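6-carboxyhexanoate--CoA ligase (Aquifex aeolicus, PDB 5TVA) is a ligase of the BioW family that holds adenosine monophosphate and coenzyme A together on a single protein chain. Local coordinates at residues S5-A10 and G19-V24; E178-D183 and G213-F218; Y187-V192 and R201-K206. All coordinates share one frame; numbering follows the deposited sequence.

Contact 1 belongs to a three-stranded antiparallel sheet, whereas contacts 2 and 3 share a mixed sheet in which strands 177-181 and 190-194 are neighbours. Contacts 1 and 2 are buried, contact 2 being closest to the chain centre; contact 3 is only partly buried and lies opposite contact 1 across that centre. Their chemistry follows: charged side chains of contact 1 meet coenzyme A, contact 2 lines the adenosine monophosphate pocket, and contact 3 rests on backbone hydrogen bonds, one threonine hydroxyl pair and apolar packing. Contacts 2 and 3 are joined by Glu-178 OE2 and Tyr-191 OH, 2.5 Å apart, while the centres of contacts 1 and 2 lie about 21 Å apart.

Contact 1. Residues S5-A10 and G19-V24; sequences SVRMRA and GAERIV. With COA (coenzyme A), chain D.
Residues 5-10 and 19-24 run antiparallel, Val-6 pairing with Arg-22 and Met-8 with Ala-20 as hydrogen-bonded pairs, with segment axes 4.6 Å apart at their closest and 167° between their directions. They form a beta hairpin of strands 3-12 and 15-25; strand 45-52, on the other side of strand 3-12, completes a three-stranded antiparallel sheet. The backbone bonds include Met-8 N to Ala-20 O at 2.9 Å, and the same two residues return a bond from Ala-20 N to Met-8 O.

One face carries Ser-5, Arg-7, Arg-9, Glu-21 and Ile-23. Glu-21 CG is anti to the backbone N (chi1 176°) and the chain runs on extended, which lays it alongside Arg-7, pointing the same way, with Arg-7 CG 3.5 Å from Glu-21 CD. The aliphatic stem of the arginine, not its guanidinium, therefore does the touching. The hydroxyl of Ser-5 donates from OG to Glu-21 OE2 over 2.9 Å, arriving from above the carboxylate plane, 42° out of it. The other carboxylate oxygen, OE1, accepts the backbone N of His-138, so both oxygens of this buried group have partners. Arg-7 in turn reaches a salt bridge with Glu-51 on the adjoining strand.

On the reverse face Val-6, Met-8 and Ala-20 pack against Leu-36 of helix 29-37, and Met-8, bent beyond CG, brings its CE methyl within 4.4 Å of Ala-20 CB.

The hairpin also forms part of the coenzyme A pocket. Arg-7 NH1 approaches the ligand's O5A at 3.1 Å, and Gly-19 CA lies 3.8 Å from CDP, so bare backbone meets that methyl. Farther along, Arg-9 NH1 donates to coenzyme A O4A at 3.1 Å, with the acceptor at the guanidinium edge and C4B above one face.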
loop_
_atom_site.group_PDB
_atom_site.type_symbol
_atom_site.label_atom_id
_atom_site.label_comp_id
_atom_site.label_asym_id
_atom_site.label_seq_id
_atom_site.Cartn_x
_atom_site.Cartn_y
_atom_site.Cartn_z
ATOM N N SER A 5 -3.659 -18.952 -0.726
ATOM C CA SER A 5 -2.985 -17.687 -0.966
ATOM C C SER A 5 -1.979 -17.886 -2.096
ATOM O O SER A 5 -1.197 -18.837 -2.063
ATOM C CB SER A 5 -2.287 -17.229 0.316
ATOM O OG SER A 5 -1.220 -16.351 0.045
ATOM N N VAL A 6 -2.026 -17.021 -3.110
ATOM C CA VAL A 6 -1.159 -17.133 -4.284
ATOM C C VAL A 6 -0.320 -15.874 -4.367
ATOM O O VAL A 6 -0.841 -14.803 -4.699
ATOM C CB VAL A 6 -1.956 -17.328 -5.577
ATOM C CG1 VAL A 6 -1.002 -17.508 -6.752
ATOM C CG2 VAL A 6 -2.876 -18.512 -5.446
ATOM N N ARG A 7 0.979 -15.993 -4.090
ATOM C CA ARG A 7 1.868 -14.834 -4.050
ATOM C C ARG A 7 2.898 -14.925 -5.158
ATOM O O ARG A 7 3.600 -15.933 -5.264
ATOM C CB ARG A 7 2.597 -14.712 -2.708
ATOM C CG ARG A 7 1.735 -14.248 -1.549
ATOM C CD ARG A 7 2.535 -14.274 -0.219
ATOM N NE ARG A 7 2.579 -15.626 0.341
ATOM C CZ ARG A 7 3.326 -16.017 1.386
ATOM N NH1 ARG A 7 4.136 -15.164 2.010
ATOM N NH2 ARG A 7 3.263 -17.278 1.809
ATOM N N MET A 8 3.018 -13.851 -5.945
ATOM C CA MET A 8 3.967 -13.772 -7.047
ATOM C C MET A 8 4.865 -12.560 -6.860
ATOM O O MET A 8 4.393 -11.483 -6.497
ATOM C CB MET A 8 3.222 -13.676 -8.388
ATOM C CG MET A 8 4.119 -13.571 -9.660
ATOM S SD MET A 8 4.794 -11.923 -10.042
ATOM C CE MET A 8 3.289 -11.002 -10.372
ATOM N N ARG A 9 6.158 -12.742 -7.103
ATOM C CA ARG A 9 7.106 -11.645 -7.249
ATOM C C ARG A 9 7.987 -11.938 -8.454
ATOM O O ARG A 9 8.234 -13.105 -8.781
ATOM C CB ARG A 9 7.970 -11.478 -6.008
ATOM C CG ARG A 9 8.926 -12.645 -5.790
ATOM C CD ARG A 9 9.659 -12.505 -4.482
ATOM N NE ARG A 9 10.830 -13.372 -4.410
ATOM C CZ ARG A 9 10.847 -14.530 -3.757
ATOM N NH1 ARG A 9 9.758 -14.945 -3.117
ATOM N NH2 ARG A 9 11.940 -15.271 -3.740
ATOM N N ALA A 10 8.450 -10.880 -9.125
ATOM C CA ALA A 10 9.260 -11.029 -10.334
ATOM C C ALA A 10 10.335 -9.956 -10.368
ATOM O O ALA A 10 10.095 -8.816 -9.964
ATOM C CB ALA A 10 8.412 -10.957 -11.610
ATOM N N GLY A 19 4.712 -7.728 -8.585
ATOM C CA GLY A 19 4.360 -8.473 -7.389
ATOM C C GLY A 19 2.882 -8.330 -7.093
ATOM O O GLY A 19 2.319 -7.243 -7.246
ATOM N N ALA A 20 2.238 -9.416 -6.682
ATOM C CA ALA A 20 0.793 -9.409 -6.508
ATOM C C ALA A 20 0.423 -10.648 -5.714
ATOM O O ALA A 20 1.168 -11.630 -5.694
ATOM C CB ALA A 20 0.052 -9.398 -7.863
ATOM N N GLU A 21 -0.749 -10.601 -5.094
ATOM C CA GLU A 21 -1.280 -11.718 -4.335
ATOM C C GLU A 21 -2.760 -11.875 -4.639
ATOM O O GLU A 21 -3.478 -10.879 -4.808
ATOM C CB GLU A 21 -1.063 -11.525 -2.820
ATOM C CG GLU A 21 -1.679 -12.623 -1.953
ATOM C CD GLU A 21 -1.170 -12.572 -0.503
ATOM O OE1 GLU A 21 -0.375 -11.665 -0.178
ATOM O OE2 GLU A 21 -1.540 -13.466 0.293
ATOM N N ARG A 22 -3.199 -13.130 -4.741
ATOM C CA ARG A 22 -4.604 -13.492 -4.854
ATOM C C ARG A 22 -4.926 -14.571 -3.823
ATOM O O ARG A 22 -4.125 -15.480 -3.595
ATOM C CB ARG A 22 -4.935 -14.012 -6.265
ATOM C CG ARG A 22 -4.593 -13.020 -7.369
ATOM C CD ARG A 22 -5.664 -11.944 -7.524
ATOM N NE ARG A 22 -5.309 -11.021 -8.616
ATOM C CZ ARG A 22 -4.583 -9.917 -8.455
ATOM N NH1 ARG A 22 -4.159 -9.562 -7.240
ATOM N NH2 ARG A 22 -4.304 -9.150 -9.499
ATOM N N ILE A 23 -6.106 -14.485 -3.217
ATOM C CA ILE A 23 -6.560 -15.469 -2.244
ATOM C C ILE A 23 -7.895 -15.967 -2.751
ATOM O O ILE A 23 -8.861 -15.199 -2.804
ATOM C CB ILE A 23 -6.700 -14.877 -0.832
ATOM C CG1 ILE A 23 -5.420 -14.163 -0.435
ATOM C CG2 ILE A 23 -7.082 -15.954 0.153
ATOM C CD1 ILE A 23 -5.526 -13.413 0.869
ATOM N N VAL A 24 -7.962 -17.244 -3.128
ATOM C CA VAL A 24 -9.101 -17.760 -3.877
ATOM C C VAL A 24 -9.408 -19.191 -3.448
ATOM O O VAL A 24 -8.582 -19.877 -2.832
ATOM C CB VAL A 24 -8.856 -17.712 -5.411
ATOM C CG1 VAL A 24 -8.556 -16.289 -5.871
ATOM C CG2 VAL A 24 -7.719 -18.647 -5.819
HETATM N N1A COA D . 9.206 -4.904 -3.365
HETATM C C2A COA D . 10.515 -5.193 -3.420
HETATM N N3A COA D . 10.970 -6.409 -3.147
HETATM C C4A COA D . 10.122 -7.389 -2.776
HETATM C C5A COA D . 8.752 -7.129 -2.704
HETATM C C6A COA D . 8.318 -5.817 -3.023
HETATM N N6A COA D . 6.837 -5.489 -2.941
HETATM N N7A COA D . 8.126 -8.249 -2.338
HETATM C C8A COA D . 9.040 -9.187 -2.177
HETATM N N9A COA D . 10.244 -8.692 -2.470
HETATM C C1B COA D . 11.455 -9.541 -2.275
HETATM C C2B COA D . 12.684 -9.254 -2.393
HETATM O O2B COA D . 13.073 -7.960 -1.830
HETATM C C3B COA D . 13.090 -10.414 -1.255
HETATM O O3B COA D . 12.613 -9.906 0.019
HETATM P P3B COA D . 13.493 -9.331 1.330
HETATM O O7A COA D . 12.848 -9.909 2.551
HETATM O O8A COA D . 14.944 -9.705 1.281
HETATM O O9A COA D . 13.402 -7.831 1.426
HETATM C C4B COA D . 12.446 -11.484 -1.627
HETATM O O4B COA D . 11.422 -11.022 -2.715
HETATM C C5B COA D . 11.654 -12.256 -0.466
HETATM O O5B COA D . 10.453 -11.624 -0.183
HETATM P P1A COA D . 9.045 -12.404 0.276
HETATM O O1A COA D . 8.567 -11.822 1.613
HETATM O O2A COA D . 9.201 -13.903 0.374
HETATM O O3A COA D . 7.895 -12.030 -0.843
HETATM P P2A COA D . 6.513 -12.913 -1.225
HETATM O O4A COA D . 6.965 -14.016 -2.192
HETATM O O5A COA D . 5.932 -13.610 0.015
HETATM O O6A COA D . 5.423 -11.850 -1.958
HETATM C CBP COA D . 4.204 -9.619 -2.415
HETATM C CCP COA D . 5.156 -10.500 -1.459
HETATM C CDP COA D . 4.987 -9.203 -3.688
HETATM C CEP COA D . 3.067 -10.512 -2.957
HETATM C CAP COA D . 3.629 -8.319 -1.622
HETATM O OAP COA D . 4.351 -7.171 -1.874
HETATM C C9P COA D . 2.153 -7.939 -1.924
HETATM O O9P COA D . 1.237 -8.363 -1.251
HETATM N N8P COA D . 1.828 -7.040 -3.029
HETATM C C7P COA D . 0.412 -6.678 -3.359
HETATM C C6P COA D . 0.131 -5.191 -3.200
HETATM C C5P COA D . 0.963 -4.251 -4.143
HETATM O O5P COA D . 2.123 -4.370 -4.262
HETATM N N4P COA D . 0.240 -3.180 -4.874
HETATM C C3P COA D . 1.012 -2.271 -5.816
HETATM C C2P COA D . 0.138 -1.052 -6.135
HETATM S S1P COA D . -0.346 -0.382 -4.514
#

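Contact 2. Residues E178-D183 and G213-F218; sequences ELCWSD and GGRVYF. With AMP (adenosine monophosphate), chain C.
The adenosine monophosphate pocket is lined here by Arg-215 and Tyr-217, which lie on the same face of two adjoining strands as Glu-178 and Cys-180. Arg-215 CG is anti to the carbonyl carbon (chi1 -82°), and the chain bends at chi3 across Cys-180, whose SG sits over one guanidinium face, 3.3 Å from NH1. Glu-178 crosses the same arginine, its OE2 3.0 Å from Arg-215 CD but 3.9 Å from NH1, so the salt bridge is long. Tyr-191 OH is hydrogen-bonded to both Glu-178 OE2 and Arg-215 NH1, which makes it a second-shell link between the two charges.

These strands, 177-181 and 214-219, are antiparallel neighbours inside a mixed sheet. Leu-179 and Val-216 exchange backbone bonds, Val-216 N reaching Leu-179 O at 2.9 Å; the bond from Trp-181 N to Gly-214 O is weak.

Glu-178 also runs alongside Tyr-217, with its CD 3.6 Å from ring atom CE1 and the carboxylate turned 68° from the ring plane. Tyr-217 OH bonds to Thr-136 OG1 and comes within 3.1 Å of nucleotide atom C2. Arg-215 NE gives a weak hydrogen bond to ribose O4' at 3.2 Å, while Asp-183 OD1 lies 2.8 Å from phosphate oxygen O3P.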
loop_
_atom_site.group_PDB
_atom_site.type_symbol
_atom_site.label_atom_id
_atom_site.label_comp_id
_atom_site.label_asym_id
_atom_site.label_seq_id
_atom_site.Cartn_x
_atom_site.Cartn_y
_atom_site.Cartn_z
ATOM N N GLU A 178 -1.997 6.614 6.617
ATOM C CA GLU A 178 -0.968 6.216 5.669
ATOM C C GLU A 178 -0.677 7.347 4.689
ATOM O O GLU A 178 -1.597 8.046 4.246
ATOM C CB GLU A 178 -1.401 4.962 4.910
ATOM C CG GLU A 178 -0.369 4.488 3.865
ATOM C CD GLU A 178 -0.810 3.243 3.117
ATOM O OE1 GLU A 178 -1.760 2.585 3.569
ATOM O OE2 GLU A 178 -0.199 2.907 2.086
ATOM N N LEU A 179 0.602 7.513 4.338
ATOM C CA LEU A 179 1.021 8.367 3.230
ATOM C C LEU A 179 1.731 7.526 2.171
ATOM O O LEU A 179 2.597 6.710 2.494
ATOM C CB LEU A 179 1.948 9.502 3.710
ATOM C CG LEU A 179 2.679 10.361 2.664
ATOM C CD1 LEU A 179 1.731 11.281 1.912
ATOM C CD2 LEU A 179 3.789 11.189 3.300
ATOM N N CYS A 180 1.370 7.725 0.901
ATOM C CA CYS A 180 1.924 6.909 -0.177
ATOM C C CYS A 180 1.980 7.703 -1.477
ATOM O O CYS A 180 0.982 8.314 -1.877
ATOM C CB CYS A 180 1.079 5.645 -0.400
ATOM S SG CYS A 180 1.596 4.529 -1.771
ATOM N N TRP A 181 3.137 7.673 -2.131
ATOM C CA TRP A 181 3.184 7.900 -3.569
ATOM C C TRP A 181 4.163 6.917 -4.202
ATOM O O TRP A 181 5.030 6.337 -3.531
ATOM C CB TRP A 181 3.514 9.362 -3.932
ATOM C CG TRP A 181 4.849 9.895 -3.539
ATOM C CD1 TRP A 181 6.035 9.676 -4.169
ATOM C CD2 TRP A 181 5.130 10.802 -2.459
ATOM N NE1 TRP A 181 7.047 10.367 -3.534
ATOM C CE2 TRP A 181 6.516 11.068 -2.486
ATOM C CE3 TRP A 181 4.348 11.397 -1.463
ATOM C CZ2 TRP A 181 7.138 11.900 -1.553
ATOM C CZ3 TRP A 181 4.967 12.229 -0.538
ATOM C CH2 TRP A 181 6.350 12.470 -0.589
ATOM N N SER A 182 4.004 6.747 -5.515
ATOM C CA SER A 182 4.634 5.660 -6.254
ATOM C C SER A 182 6.130 5.900 -6.452
ATOM O O SER A 182 6.619 7.030 -6.430
ATOM C CB SER A 182 3.945 5.480 -7.612
ATOM O OG SER A 182 4.218 4.206 -8.180
ATOM N N ASP A 183 6.860 4.797 -6.611
ATOM C CA ASP A 183 8.273 4.859 -6.962
ATOM C C ASP A 183 8.479 5.050 -8.465
ATOM O O ASP A 183 9.494 5.627 -8.876
ATOM C CB ASP A 183 8.980 3.589 -6.478
ATOM C CG ASP A 183 8.155 2.320 -6.723
ATOM O OD1 ASP A 183 6.914 2.419 -6.897
ATOM O OD2 ASP A 183 8.749 1.216 -6.717
ATOM N N GLY A 213 10.010 6.994 -4.134
ATOM C CA GLY A 213 8.652 6.827 -3.646
ATOM C C GLY A 213 8.646 6.206 -2.264
ATOM O O GLY A 213 9.675 6.229 -1.579
ATOM N N GLY A 214 7.514 5.672 -1.832
ATOM C CA GLY A 214 7.469 4.957 -0.573
ATOM C C GLY A 214 6.132 5.103 0.125
ATOM O O GLY A 214 5.191 5.726 -0.378
ATOM N N ARG A 215 6.070 4.485 1.311
ATOM C CA ARG A 215 4.897 4.510 2.163
ATOM C C ARG A 215 5.347 4.756 3.596
ATOM O O ARG A 215 6.381 4.240 4.035
ATOM C CB ARG A 215 4.096 3.195 2.075
ATOM C CG ARG A 215 3.154 3.110 0.894
ATOM C CD ARG A 215 2.309 1.837 0.882
ATOM N NE ARG A 215 2.623 1.074 -0.311
ATOM C CZ ARG A 215 1.836 0.928 -1.376
ATOM N NH1 ARG A 215 0.614 1.437 -1.416
ATOM N NH2 ARG A 215 2.280 0.212 -2.381
ATOM N N VAL A 216 4.568 5.555 4.314
ATOM C CA VAL A 216 4.755 5.766 5.740
ATOM C C VAL A 216 3.461 5.348 6.421
ATOM O O VAL A 216 2.383 5.855 6.075
ATOM C CB VAL A 216 5.123 7.222 6.076
ATOM C CG1 VAL A 216 5.239 7.409 7.609
ATOM C CG2 VAL A 216 6.435 7.601 5.400
ATOM N N TYR A 217 3.568 4.409 7.370
ATOM C CA TYR A 217 2.446 3.983 8.195
ATOM C C TYR A 217 2.544 4.689 9.541
ATOM O O TYR A 217 3.569 4.567 10.235
ATOM C CB TYR A 217 2.454 2.467 8.406
ATOM C CG TYR A 217 2.250 1.585 7.190
ATOM C CD1 TYR A 217 1.818 2.112 5.968
ATOM C CD2 TYR A 217 2.472 0.202 7.270
ATOM C CE1 TYR A 217 1.627 1.301 4.872
ATOM C CE2 TYR A 217 2.285 -0.626 6.160
ATOM C CZ TYR A 217 1.859 -0.062 4.959
ATOM O OH TYR A 217 1.653 -0.856 3.839
ATOM N N PHE A 218 1.476 5.392 9.938
ATOM C CA PHE A 218 1.454 6.088 11.229
ATOM C C PHE A 218 0.830 5.163 12.271
ATOM O O PHE A 218 -0.369 4.855 12.190
ATOM C CB PHE A 218 0.694 7.410 11.124
ATOM C CG PHE A 218 1.332 8.394 10.173
ATOM C CD1 PHE A 218 2.357 9.221 10.593
ATOM C CD2 PHE A 218 0.927 8.459 8.836
ATOM C CE1 PHE A 218 2.957 10.107 9.713
ATOM C CE2 PHE A 218 1.523 9.348 7.954
ATOM C CZ PHE A 218 2.523 10.172 8.392
HETATM P P AMP C . 4.035 0.296 -5.345
HETATM O O1P AMP C . 2.652 0.345 -4.732
HETATM O O2P AMP C . 4.379 -1.124 -5.745
HETATM O O3P AMP C . 4.388 1.389 -6.347
HETATM O "O5'" AMP C . 5.056 0.636 -4.163
HETATM C "C5'" AMP C . 5.260 1.967 -3.691
HETATM C "C4'" AMP C . 6.256 1.962 -2.554
HETATM O "O4'" AMP C . 5.600 1.455 -1.361
HETATM C "C3'" AMP C . 7.466 1.054 -2.781
HETATM O "O3'" AMP C . 8.572 1.744 -3.337
HETATM C "C2'" AMP C . 7.761 0.456 -1.415
HETATM O "O2'" AMP C . 8.650 1.293 -0.690
HETATM C "C1'" AMP C . 6.389 0.477 -0.736
HETATM N N9 AMP C . 5.677 -0.819 -0.827
HETATM C C8 AMP C . 5.545 -1.600 -1.917
HETATM N N7 AMP C . 4.839 -2.728 -1.630
HETATM C C5 AMP C . 4.500 -2.694 -0.328
HETATM C C6 AMP C . 3.734 -3.543 0.624
HETATM N N6 AMP C . 3.178 -4.718 0.253
HETATM N N1 AMP C . 3.620 -3.106 1.908
HETATM C C2 AMP C . 4.173 -1.955 2.317
HETATM N N3 AMP C . 4.872 -1.140 1.508
HETATM C C4 AMP C . 5.063 -1.434 0.198
#

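Contact 3. Residues Y187-V192 and R201-K206; sequences YVTGYV and RITPLK
A beta hairpin of strands 190-194 and 198-203 brings Gly-190 opposite Ile-202 and Tyr-191 opposite Arg-201, in the same mixed sheet as strand 177-181. The strand segments approach to 4.5 Å at 136°, an antiparallel pairing with marked twist. Gly-190 and Ile-202 exchange two backbone bonds, Gly-190 N reaching Ile-202 O at 2.9 Å. Two residues outward the register brings Val-188 to Pro-204, which is preceded by a cis peptide bond and whose nitrogen has no hydrogen to give. Val-188 O is met instead by Leu-205 N at 3.1 Å, with an N-H...O angle of 154°, so one backbone bond, shifted by a residue, still ties the chains beyond the strand ends.

Thr-189 OG1 and Thr-203 OG1 share a hydrogen bond of 2.9 Å, the two side chains crossing at a slant. Val-188 lies alongside Pro-204, CB to CB at 4.0 Å, and sets its CG1 methyl against Lys-206, whose chain it crosses at about a right angle. Lys-206 stretches out beyond CG, passing its CE 3.4 Å from Tyr-187 O, and NZ goes on to Asp-210 O and Ser-182 O.

On the side of the hairpin facing helix 73-85, Ile-202 packs on Ala-76 and Phe-79, and Ile-202 CD1 also lies near Val-192 CG1. Tyr-191 points the other way, onto Ala-163 and Thr-167 of helix 158-173. With CG anti to the carbonyl carbon and CD1 extended beyond it (chi2 167°), Leu-205 sets its CD1 methyl 3.6 Å from Gly-190 CA, where any side chain on the glycine would collide with it.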
loop_
_atom_site.group_PDB
_atom_site.type_symbol
_atom_site.label_atom_id
_atom_site.label_comp_id
_atom_site.label_asym_id
_atom_site.label_seq_id
_atom_site.Cartn_x
_atom_site.Cartn_y
_atom_site.Cartn_z
ATOM N N TYR A 187 4.023 7.615 -12.899
ATOM C CA TYR A 187 2.797 7.784 -12.127
ATOM C C TYR A 187 3.069 8.755 -10.982
ATOM O O TYR A 187 4.114 8.677 -10.328
ATOM C CB TYR A 187 2.326 6.429 -11.607
ATOM C CG TYR A 187 0.858 6.304 -11.254
ATOM C CD1 TYR A 187 -0.060 5.810 -12.177
ATOM C CD2 TYR A 187 0.396 6.631 -9.979
ATOM C CE1 TYR A 187 -1.408 5.667 -11.849
ATOM C CE2 TYR A 187 -0.948 6.493 -9.641
ATOM C CZ TYR A 187 -1.843 6.013 -10.577
ATOM O OH TYR A 187 -3.178 5.869 -10.246
ATOM N N VAL A 188 2.149 9.692 -10.757
ATOM C CA VAL A 188 2.443 10.822 -9.880
ATOM C C VAL A 188 1.264 11.126 -8.968
ATOM O O VAL A 188 1.335 12.037 -8.134
ATOM C CB VAL A 188 2.832 12.073 -10.689
ATOM C CG1 VAL A 188 4.260 11.946 -11.215
ATOM C CG2 VAL A 188 1.814 12.316 -11.821
ATOM N N THR A 189 0.168 10.394 -9.130
ATOM C CA THR A 189 -0.843 10.371 -8.086
ATOM C C THR A 189 -0.315 9.574 -6.891
ATOM O O THR A 189 0.436 8.602 -7.047
ATOM C CB THR A 189 -2.150 9.767 -8.613
ATOM O OG1 THR A 189 -2.646 10.576 -9.680
ATOM C CG2 THR A 189 -3.230 9.692 -7.513
ATOM N N GLY A 190 -0.663 10.033 -5.694
ATOM C CA GLY A 190 -0.368 9.324 -4.465
ATOM C C GLY A 190 -1.621 9.304 -3.622
ATOM O O GLY A 190 -2.701 9.571 -4.160
ATOM N N TYR A 191 -1.532 8.997 -2.327
ATOM C CA TYR A 191 -2.732 9.122 -1.519
ATOM C C TYR A 191 -2.376 9.317 -0.053
ATOM O O TYR A 191 -1.217 9.261 0.366
ATOM C CB TYR A 191 -3.663 7.921 -1.691
ATOM C CG TYR A 191 -3.128 6.590 -1.202
ATOM C CD1 TYR A 191 -3.099 6.276 0.163
ATOM C CD2 TYR A 191 -2.683 5.634 -2.102
ATOM C CE1 TYR A 191 -2.625 5.042 0.603
ATOM C CE2 TYR A 191 -2.219 4.405 -1.684
ATOM C CZ TYR A 191 -2.189 4.106 -0.324
ATOM O OH TYR A 191 -1.725 2.872 0.077
ATOM N N VAL A 192 -3.419 9.532 0.725
ATOM C CA VAL A 192 -3.323 9.636 2.164
ATOM C C VAL A 192 -4.603 9.003 2.668
ATOM O O VAL A 192 -5.654 9.168 2.041
ATOM C CB VAL A 192 -3.151 11.112 2.578
ATOM C CG1 VAL A 192 -4.497 11.816 2.855
ATOM C CG2 VAL A 192 -2.119 11.268 3.620
ATOM N N ARG A 201 -7.022 10.721 -2.744
ATOM C CA ARG A 201 -6.084 10.646 -3.860
ATOM C C ARG A 201 -5.592 12.040 -4.218
ATOM O O ARG A 201 -6.385 12.978 -4.301
ATOM C CB ARG A 201 -6.760 9.980 -5.052
ATOM C CG ARG A 201 -7.757 8.909 -4.604
ATOM C CD ARG A 201 -8.446 8.247 -5.766
ATOM N NE ARG A 201 -7.497 7.955 -6.831
ATOM C CZ ARG A 201 -7.606 8.434 -8.066
ATOM N NH1 ARG A 201 -8.637 9.212 -8.377
ATOM N NH2 ARG A 201 -6.700 8.119 -8.984
ATOM N N ILE A 202 -4.282 12.187 -4.398
ATOM C CA ILE A 202 -3.674 13.511 -4.431
ATOM C C ILE A 202 -2.608 13.559 -5.521
ATOM O O ILE A 202 -1.631 12.802 -5.468
ATOM C CB ILE A 202 -3.073 13.885 -3.069
ATOM C CG1 ILE A 202 -4.204 14.088 -2.054
ATOM C CG2 ILE A 202 -2.180 15.112 -3.193
ATOM C CD1 ILE A 202 -3.746 14.162 -0.610
ATOM N N THR A 203 -2.789 14.458 -6.498
ATOM C CA THR A 203 -1.859 14.621 -7.630
ATOM C C THR A 203 -1.406 16.074 -7.780
ATOM O O THR A 203 -2.224 16.991 -7.673
ATOM C CB THR A 203 -2.498 14.189 -8.972
ATOM O OG1 THR A 203 -3.523 13.216 -8.733
ATOM C CG2 THR A 203 -1.454 13.601 -9.911
ATOM N N PRO A 204 -0.103 16.295 -8.026
ATOM C CA PRO A 204 0.957 15.288 -7.997
ATOM C C PRO A 204 1.839 15.403 -6.752
ATOM O O PRO A 204 2.192 16.509 -6.337
ATOM C CB PRO A 204 1.757 15.610 -9.256
ATOM C CG PRO A 204 1.662 17.127 -9.344
ATOM C CD PRO A 204 0.358 17.538 -8.676
ATOM N N LEU A 205 2.206 14.267 -6.168
ATOM C CA LEU A 205 3.082 14.267 -5.005
ATOM C C LEU A 205 4.562 14.165 -5.376
ATOM O O LEU A 205 5.417 14.167 -4.479
ATOM C CB LEU A 205 2.671 13.143 -4.041
ATOM C CG LEU A 205 1.375 13.407 -3.258
ATOM C CD1 LEU A 205 0.839 12.158 -2.554
ATOM C CD2 LEU A 205 1.631 14.506 -2.246
ATOM N N LYS A 206 4.884 14.104 -6.670
ATOM C CA LYS A 206 6.262 14.268 -7.122
ATOM C C LYS A 206 6.264 14.755 -8.563
ATOM O O LYS A 206 5.273 14.629 -9.292
ATOM C CB LYS A 206 7.065 12.968 -7.023
ATOM C CG LYS A 206 6.599 11.893 -7.989
ATOM C CD LYS A 206 7.575 10.745 -8.048
ATOM C CE LYS A 206 6.924 9.523 -8.645
ATOM N NZ LYS A 206 7.878 8.391 -8.648
#